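Local structure of prepilin-like protein (Thermus thermophilus, 6QVF) at residues S57-D62 with N84-L89; A72-Q77 with C155-G160. The protein is a competence-associated type IV pilin that probably acts in natural transformation as a DNA receptor at the pilus tip. All coordinates share one frame; numbering follows the deposited sequence.

Contact 1 (S57-D62 with N84-L89); sequences SFYFVD and NLRPGL
Arg86 runs extended from CG to NE (chi3 173°), and its last torsion turns the guanidinium across the chain so it lies flat on one face of the Tyr59 ring. The planes differ by 12°, with Arg86 CZ 4.0 Å from the centroid of the Tyr59 ring and offset toward the rim, a cation-pi stack in which Arg86 NE comes 3.4 Å from Tyr59 CZ. In Ser57 the hydroxyl is anti to the backbone N, bringing it to the far end of the guanidinium. There NH1 and NH2 both donate, close to the guanidinium plane, to the one acceptor Ser57 OG, each 2.9 Å away; this OG also bonds to Tyr41 O.

Asp62 binds the same arginine twice. Its OD1 takes a nearly straight bond of 2.8 Å from Arg86 N, while OD2 makes a bent salt bridge of 2.8 Å to Arg86 NH1, fixing backbone and side chain together. Both donors come from above the carboxylate plane, the guanidinium plane standing 73° to it. Arg78 adds a salt bridge to OD1, and two arginines would probably keep the carboxylate ionised. Leu89 CD1 packs tightly on Asp62 CB, at 3.3 Å. Tyr59 OH is hydrogen-bonded to Glu33 of strand 32-35. The contact draws the loop before strand 92-97 onto the junction of strand 55-58 and helix 59-66, where Leu85 rests on Phe65 and Leu89 on Tyr63.

Contact 2 (A72-Q77 with C155-G160); sequences APSPKQ and CPPPGG
An ordered water is the best-held polar group here, gripped by three hydrogen bonds. It accepts from Ser74 N at 2.9 Å and donates to Gln77 OE1 and to Gly160 O, each 2.7 Å from its oxygen. Across this interface the two loops are bridged through solvent, the water standing in for a direct polar bond between them.

Each loop is first folded on itself by a beta turn. Ser74 to Gln77 form a type I turn, closed by Gln77 N on Ser74 O; Pro157 to Gly160 form a type II turn, closed by Gly160 N on Pro157 O. Gly159 supplies the positive phi (80°) that the third position of a type II turn calls for. Ser74, its OG in the crowded position between backbone N and carbonyl carbon (chi1 72°), lays the hydroxyl against CG and CD of Pro157, with Ser74 OG 3.3 Å from Pro157 CG. Gly160, lacking a side chain, lets its CA come up to Ser74 CB at 4.0 Å.

Gln77 extends beyond CG and lies alongside Pro156, pointing the same way, with Gln77 OE1 3.4 Å from Pro156 CA. Its amide is held at both ends, OE1 by the water and NE2 by Pro154 O. An alanine here removes the amide, and with it the bond to Pro154 O, and would probably loosen the bridging water. The pair joins the loop after helix 59-66 to the one after strand 131-139: Pro73 and Gln77 rest on Phe65 of that helix, while Cys155 is tied by a disulfide to Cys140, just beyond the strand.

From the N terminus, the chain passes through helix 2-30 and the small sheet to residues 57-62, the first half of contact 1. After helix 59-66 it reaches 72-77, half of contact 2, before 84-89 returns to close contact 1 over a short span. It then builds the four-stranded sheet of residues 92-139, and only afterwards does 155-160 close contact 2, its nearest ends 78 positions apart. The two loops therefore cross. They also touch directly, Val61 CG2 lying 3.8 Å from Gln77 NE2 and Leu85 packing on Pro73, so that helix 59-66, its following loop and the loop between strands 131-139 and 167-169 are packed together.

Contact 1 (S57-D62 with N84-L89)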
ATOM      1  N   SER B  57      13.242 -23.635   2.460  1.00 17.06           N
ATOM      2  CA  SER B  57      13.692 -22.574   1.608  1.00 17.95           C
ATOM      3  C   SER B  57      12.545 -21.590   1.453  1.00 16.64           C
ATOM      4  O   SER B  57      11.423 -21.980   1.074  1.00 18.17           O
ATOM      5  CB  SER B  57      14.121 -23.112   0.275  1.00 19.89           C
ATOM      6  OG  SER B  57      14.592 -22.091  -0.611  1.00 20.46           O
ATOM      7  N   PHE B  58      12.838 -20.310   1.727  1.00 14.65           N
ATOM      8  CA  PHE B  58      11.817 -19.262   1.613  1.00 16.06           C
ATOM      9  C   PHE B  58      12.047 -18.412   0.363  1.00 16.50           C
ATOM     10  O   PHE B  58      13.093 -17.807   0.218  1.00 16.00           O
ATOM     11  CB  PHE B  58      11.841 -18.341   2.834  1.00 16.18           C
ATOM     12  CG  PHE B  58      11.562 -19.034   4.137  1.00 15.81           C
ATOM     13  CD1 PHE B  58      10.275 -19.349   4.484  1.00 17.39           C
ATOM     14  CD2 PHE B  58      12.577 -19.408   5.004  1.00 16.85           C
ATOM     15  CE1 PHE B  58       9.988 -19.977   5.675  1.00 20.94           C
ATOM     16  CE2 PHE B  58      12.284 -20.062   6.191  1.00 20.65           C
ATOM     17  CZ  PHE B  58      10.989 -20.349   6.515  1.00 19.61           C
ATOM     18  N   TYR B  59      11.036 -18.353  -0.491  1.00 15.11           N
ATOM     19  CA  TYR B  59      11.114 -17.505  -1.669  1.00 16.15           C
ATOM     20  C   TYR B  59      11.244 -16.028  -1.266  1.00 15.00           C
ATOM     21  O   TYR B  59      11.649 -15.214  -2.092  1.00 14.35           O
ATOM     22  CB  TYR B  59       9.917 -17.726  -2.592  1.00 16.87           C
ATOM     23  CG  TYR B  59      10.026 -18.947  -3.466  1.00 18.51           C
ATOM     24  CD1 TYR B  59      10.019 -20.218  -2.915  1.00 20.33           C
ATOM     25  CD2 TYR B  59      10.264 -18.841  -4.818  1.00 21.35           C
ATOM     26  CE1 TYR B  59      10.130 -21.352  -3.708  1.00 22.76           C
ATOM     27  CE2 TYR B  59      10.349 -19.964  -5.632  1.00 25.74           C
ATOM     28  CZ  TYR B  59      10.326 -21.229  -5.069  1.00 24.97           C
ATOM     29  OH  TYR B  59      10.459 -22.350  -5.850  1.00 29.30           O
ATOM     30  N   PHE B  60      10.820 -15.691  -0.051  1.00 13.19           N
ATOM     31  CA  PHE B  60      10.982 -14.325   0.457  1.00 13.57           C
ATOM     32  C   PHE B  60      12.411 -13.843   0.174  1.00 15.36           C
ATOM     33  O   PHE B  60      12.646 -12.697  -0.247  1.00 15.33           O
ATOM     34  CB  PHE B  60      10.641 -14.261   1.940  1.00 15.47           C
ATOM     35  CG  PHE B  60      10.801 -12.889   2.522  1.00 15.51           C
ATOM     36  CD1 PHE B  60      12.052 -12.419   2.904  1.00 16.69           C
ATOM     37  CD2 PHE B  60       9.703 -12.056   2.608  1.00 17.51           C
ATOM     38  CE1 PHE B  60      12.194 -11.121   3.381  1.00 19.85           C
ATOM     39  CE2 PHE B  60       9.851 -10.777   3.145  1.00 19.29           C
ATOM     40  CZ  PHE B  60      11.084 -10.320   3.510  1.00 20.68           C
ATOM     41  N   VAL B  61      13.383 -14.708   0.462  1.00 13.95           N
ATOM     42  CA  VAL B  61      14.800 -14.342   0.287  1.00 14.72           C
ATOM     43  C   VAL B  61      15.104 -14.028  -1.174  1.00 15.02           C
ATOM     44  O   VAL B  61      15.776 -13.034  -1.483  1.00 14.67           O
ATOM     45  CB  VAL B  61      15.713 -15.461   0.816  1.00 14.59           C
ATOM     46  CG1 VAL B  61      17.193 -15.155   0.615  1.00 16.62           C
ATOM     47  CG2 VAL B  61      15.421 -15.766   2.270  1.00 16.85           C
ATOM     48  N   ASP B  62      14.642 -14.888  -2.083  1.00 16.14           N
ATOM     49  CA  ASP B  62      14.871 -14.713  -3.490  1.00 15.71           C
ATOM     50  C   ASP B  62      14.277 -13.389  -3.970  1.00 13.73           C
ATOM     51  O   ASP B  62      14.952 -12.612  -4.647  1.00 15.34           O
ATOM     52  CB  ASP B  62      14.334 -15.886  -4.300  1.00 15.34           C
ATOM     53  CG  ASP B  62      14.973 -17.171  -3.811  1.00 18.29           C
ATOM     54  OD1 ASP B  62      16.133 -17.411  -4.182  1.00 19.41           O
ATOM     55  OD2 ASP B  62      14.330 -17.866  -2.985  1.00 18.02           O
ATOM     56  N   ASN B  84      23.257 -17.983  -5.484  1.00 20.17           N
ATOM     57  CA  ASN B  84      22.394 -18.832  -4.658  1.00 19.39           C
ATOM     58  C   ASN B  84      21.026 -18.175  -4.459  1.00 18.99           C
ATOM     59  O   ASN B  84      20.297 -18.511  -3.539  1.00 19.74           O
ATOM     60  CB  ASN B  84      23.048 -19.126  -3.310  1.00 20.94           C
ATOM     61  CG  ASN B  84      24.335 -19.914  -3.466  1.00 22.95           C
ATOM     62  OD1 ASN B  84      24.467 -20.680  -4.424  1.00 25.52           O
ATOM     63  ND2 ASN B  84      25.288 -19.694  -2.564  1.00 23.90           N
ATOM     64  N   LEU B  85      20.677 -17.245  -5.348  1.00 19.03           N
ATOM     65  CA  LEU B  85      19.303 -16.734  -5.508  1.00 19.21           C
ATOM     66  C   LEU B  85      18.665 -17.381  -6.748  1.00 20.19           C
ATOM     67  O   LEU B  85      19.299 -17.571  -7.812  1.00 21.96           O
ATOM     68  CB  LEU B  85      19.334 -15.211  -5.622  1.00 19.51           C
ATOM     69  CG  LEU B  85      20.013 -14.433  -4.514  1.00 18.02           C
ATOM     70  CD1 LEU B  85      20.141 -12.994  -4.953  1.00 18.98           C
ATOM     71  CD2 LEU B  85      19.246 -14.537  -3.205  1.00 19.84           C
ATOM     72  N   ARG B  86      17.391 -17.745  -6.617  1.00 19.90           N
ATOM     73  CA  ARG B  86      16.719 -18.484  -7.647  1.00 20.31           C
ATOM     74  C   ARG B  86      16.662 -17.673  -8.940  1.00 23.00           C
ATOM     75  O   ARG B  86      16.312 -16.500  -8.940  1.00 20.73           O
ATOM     76  CB  ARG B  86      15.296 -18.820  -7.209  1.00 20.19           C
ATOM     77  CG  ARG B  86      15.215 -20.012  -6.281  1.00 19.62           C
ATOM     78  CD  ARG B  86      13.796 -20.272  -5.851  1.00 19.75           C
ATOM     79  NE  ARG B  86      13.750 -21.536  -5.098  1.00 21.77           N
ATOM     80  CZ  ARG B  86      13.807 -21.666  -3.776  1.00 22.81           C
ATOM     81  NH1 ARG B  86      13.939 -20.608  -2.981  1.00 23.43           N
ATOM     82  NH2 ARG B  86      13.740 -22.880  -3.252  1.00 23.15           N
ATOM     83  N   PRO B  87      17.006 -18.294 -10.095  1.00 25.99           N
ATOM     84  CA  PRO B  87      16.972 -17.610 -11.382  1.00 26.30           C
ATOM     85  C   PRO B  87      15.531 -17.613 -11.895  1.00 27.83           C
ATOM     86  O   PRO B  87      14.722 -18.387 -11.449  1.00 28.63           O
ATOM     87  CB  PRO B  87      17.915 -18.488 -12.224  1.00 30.22           C
ATOM     88  CG  PRO B  87      17.613 -19.882 -11.717  1.00 30.93           C
ATOM     89  CD  PRO B  87      17.474 -19.692 -10.217  1.00 28.67           C
ATOM     90  N   GLY B  88      15.189 -16.717 -12.815  1.00 26.64           N
ATOM     91  CA  GLY B  88      13.903 -16.867 -13.473  1.00 35.54           C
ATOM     92  C   GLY B  88      12.699 -16.465 -12.624  1.00 35.53           C
ATOM     93  O   GLY B  88      11.592 -16.870 -12.912  1.00 36.46           O
ATOM     94  N   LEU B  89      12.919 -15.732 -11.534  1.00 32.47           N
ATOM     95  CA  LEU B  89      11.818 -15.007 -10.925  1.00 31.41           C
ATOM     96  C   LEU B  89      11.548 -13.762 -11.759  1.00 25.86           C
ATOM     97  O   LEU B  89      12.455 -13.127 -12.252  1.00 31.04           O
ATOM     98  CB  LEU B  89      12.169 -14.565  -9.505  1.00 34.55           C
ATOM     99  CG  LEU B  89      12.625 -15.652  -8.558  1.00 41.77           C
ATOM    100  CD1 LEU B  89      12.923 -15.039  -7.213  1.00 43.81           C
ATOM    101  CD2 LEU B  89      11.589 -16.732  -8.430  1.00 47.41           C
TER

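Contact 2 (A72-Q77 with C155-G160)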
ATOM      1  N   ALA B  72      23.801  -9.029  -3.522  1.00 19.56           N
ATOM      2  CA  ALA B  72      24.315 -10.141  -2.730  1.00 19.16           C
ATOM      3  C   ALA B  72      23.829 -10.053  -1.287  1.00 17.26           C
ATOM      4  O   ALA B  72      23.939  -9.022  -0.637  1.00 20.50           O
ATOM      5  CB  ALA B  72      25.819 -10.186  -2.785  1.00 22.52           C
ATOM      6  N   PRO B  73      23.313 -11.158  -0.711  1.00 18.72           N
ATOM      7  CA  PRO B  73      23.028 -11.177   0.718  1.00 17.16           C
ATOM      8  C   PRO B  73      24.339 -11.196   1.525  1.00 20.75           C
ATOM      9  O   PRO B  73      25.441 -11.304   0.932  1.00 22.22           O
ATOM     10  CB  PRO B  73      22.286 -12.505   0.964  1.00 19.73           C
ATOM     11  CG  PRO B  73      21.935 -12.997  -0.406  1.00 21.43           C
ATOM     12  CD  PRO B  73      22.946 -12.408  -1.378  1.00 19.12           C
ATOM     13  N   SER B  74      24.201 -11.062   2.834  1.00 19.99           N
ATOM     14  CA  SER B  74      25.307 -11.202   3.785  1.00 22.61           C
ATOM     15  C   SER B  74      25.778 -12.653   3.766  1.00 20.42           C
ATOM     16  O   SER B  74      25.079 -13.541   3.298  1.00 19.71           O
ATOM     17  CB  SER B  74      24.881 -10.765   5.171  1.00 25.25           C
ATOM     18  OG  SER B  74      24.002 -11.700   5.773  1.00 25.77           O
ATOM     19  N   PRO B  75      26.992 -12.949   4.249  1.00 23.26           N
ATOM     20  CA  PRO B  75      27.489 -14.319   4.199  1.00 27.43           C
ATOM     21  C   PRO B  75      26.622 -15.346   4.954  1.00 31.31           C
ATOM     22  O   PRO B  75      26.765 -16.561   4.732  1.00 41.54           O
ATOM     23  CB  PRO B  75      28.852 -14.204   4.879  1.00 29.76           C
ATOM     24  CG  PRO B  75      29.251 -12.763   4.732  1.00 29.93           C
ATOM     25  CD  PRO B  75      27.962 -11.977   4.773  1.00 26.79           C
ATOM     26  N   LYS B  76      25.767 -14.888   5.870  1.00 29.09           N
ATOM     27  CA  LYS B  76      24.894 -15.790   6.655  1.00 33.21           C
ATOM     28  C   LYS B  76      23.669 -16.273   5.864  1.00 26.98           C
ATOM     29  O   LYS B  76      22.922 -17.140   6.295  1.00 29.27           O
ATOM     30  CB  LYS B  76      24.287 -15.032   7.837  1.00 38.83           C
ATOM     31  CG  LYS B  76      25.257 -14.612   8.925  1.00 50.44           C
ATOM     32  CD  LYS B  76      25.060 -15.371  10.204  1.00 64.20           C
ATOM     33  CE  LYS B  76      26.026 -16.519  10.352  1.00 72.17           C
ATOM     34  NZ  LYS B  76      27.429 -16.060  10.298  1.00 76.65           N
ATOM     35  N   GLN B  77      23.375 -15.640   4.739  1.00 21.14           N
ATOM     36  CA  GLN B  77      22.179 -16.018   3.979  1.00 18.31           C
ATOM     37  C   GLN B  77      22.623 -16.356   2.575  1.00 18.48           C
ATOM     38  O   GLN B  77      23.297 -15.538   1.922  1.00 18.55           O
ATOM     39  CB  GLN B  77      21.148 -14.894   3.826  1.00 23.82           C
ATOM     40  CG  GLN B  77      20.312 -14.690   5.058  1.00 25.58           C
ATOM     41  CD  GLN B  77      19.185 -13.751   4.740  1.00 23.67           C
ATOM     42  OE1 GLN B  77      19.433 -12.562   4.579  1.00 21.33           O
ATOM     43  NE2 GLN B  77      17.965 -14.299   4.736  1.00 22.07           N
ATOM     44  N   CYS B 155      14.843 -13.698   7.925  1.00 15.91           N
ATOM     45  CA  CYS B 155      15.280 -12.330   8.228  1.00 17.85           C
ATOM     46  C   CYS B 155      16.787 -12.231   8.081  1.00 20.94           C
ATOM     47  O   CYS B 155      17.535 -13.136   8.461  1.00 20.89           O
ATOM     48  CB  CYS B 155      14.909 -11.897   9.626  1.00 20.93           C
ATOM     49  SG  CYS B 155      13.117 -11.855   9.929  1.00 23.67           S
ATOM     50  N   PRO B 156      17.279 -11.109   7.545  1.00 19.42           N
ATOM     51  CA  PRO B 156      18.717 -10.885   7.458  1.00 19.07           C
ATOM     52  C   PRO B 156      19.260 -10.495   8.823  1.00 21.64           C
ATOM     53  O   PRO B 156      18.535 -10.013   9.686  1.00 24.99           O
ATOM     54  CB  PRO B 156      18.832  -9.735   6.479  1.00 20.06           C
ATOM     55  CG  PRO B 156      17.576  -8.940   6.734  1.00 26.86           C
ATOM     56  CD  PRO B 156      16.492  -9.968   7.041  1.00 21.12           C
ATOM     57  N   PRO B 157      20.576 -10.653   9.050  1.00 21.89           N
ATOM     58  CA  PRO B 157      21.186 -10.091  10.244  1.00 23.88           C
ATOM     59  C   PRO B 157      21.163  -8.576  10.122  1.00 24.19           C
ATOM     60  O   PRO B 157      21.029  -8.025   9.028  1.00 23.74           O
ATOM     61  CB  PRO B 157      22.611 -10.635  10.213  1.00 24.67           C
ATOM     62  CG  PRO B 157      22.879 -10.798   8.743  1.00 22.37           C
ATOM     63  CD  PRO B 157      21.551 -11.228   8.122  1.00 23.42           C
ATOM     64  N   PRO B 158      21.319  -7.849  11.241  1.00 27.77           N
ATOM     65  CA  PRO B 158      21.450  -6.398  11.161  1.00 27.76           C
ATOM     66  C   PRO B 158      22.513  -5.986  10.129  1.00 26.41           C
ATOM     67  O   PRO B 158      23.603  -6.498  10.113  1.00 28.58           O
ATOM     68  CB  PRO B 158      21.825  -5.981  12.587  1.00 30.24           C
ATOM     69  CG  PRO B 158      21.355  -7.115  13.454  1.00 35.07           C
ATOM     70  CD  PRO B 158      21.400  -8.375  12.614  1.00 30.66           C
ATOM     71  N   GLY B 159      22.146  -5.067   9.236  1.00 24.87           N
ATOM     72  CA  GLY B 159      23.038  -4.602   8.204  1.00 24.25           C
ATOM     73  C   GLY B 159      23.155  -5.521   6.999  1.00 25.77           C
ATOM     74  O   GLY B 159      23.928  -5.235   6.050  1.00 28.54           O
ATOM     75  N   GLY B 160      22.376  -6.605   6.991  1.00 21.70           N
ATOM     76  CA  GLY B 160      22.459  -7.613   5.939  1.00 20.61           C
ATOM     77  C   GLY B 160      21.357  -7.574   4.886  1.00 19.13           C
ATOM     78  O   GLY B 160      21.195  -8.523   4.096  1.00 19.59           O
TER
HETATM   79  O   HOH W   1      21.729 -11.109   4.441  1.00 20.49           O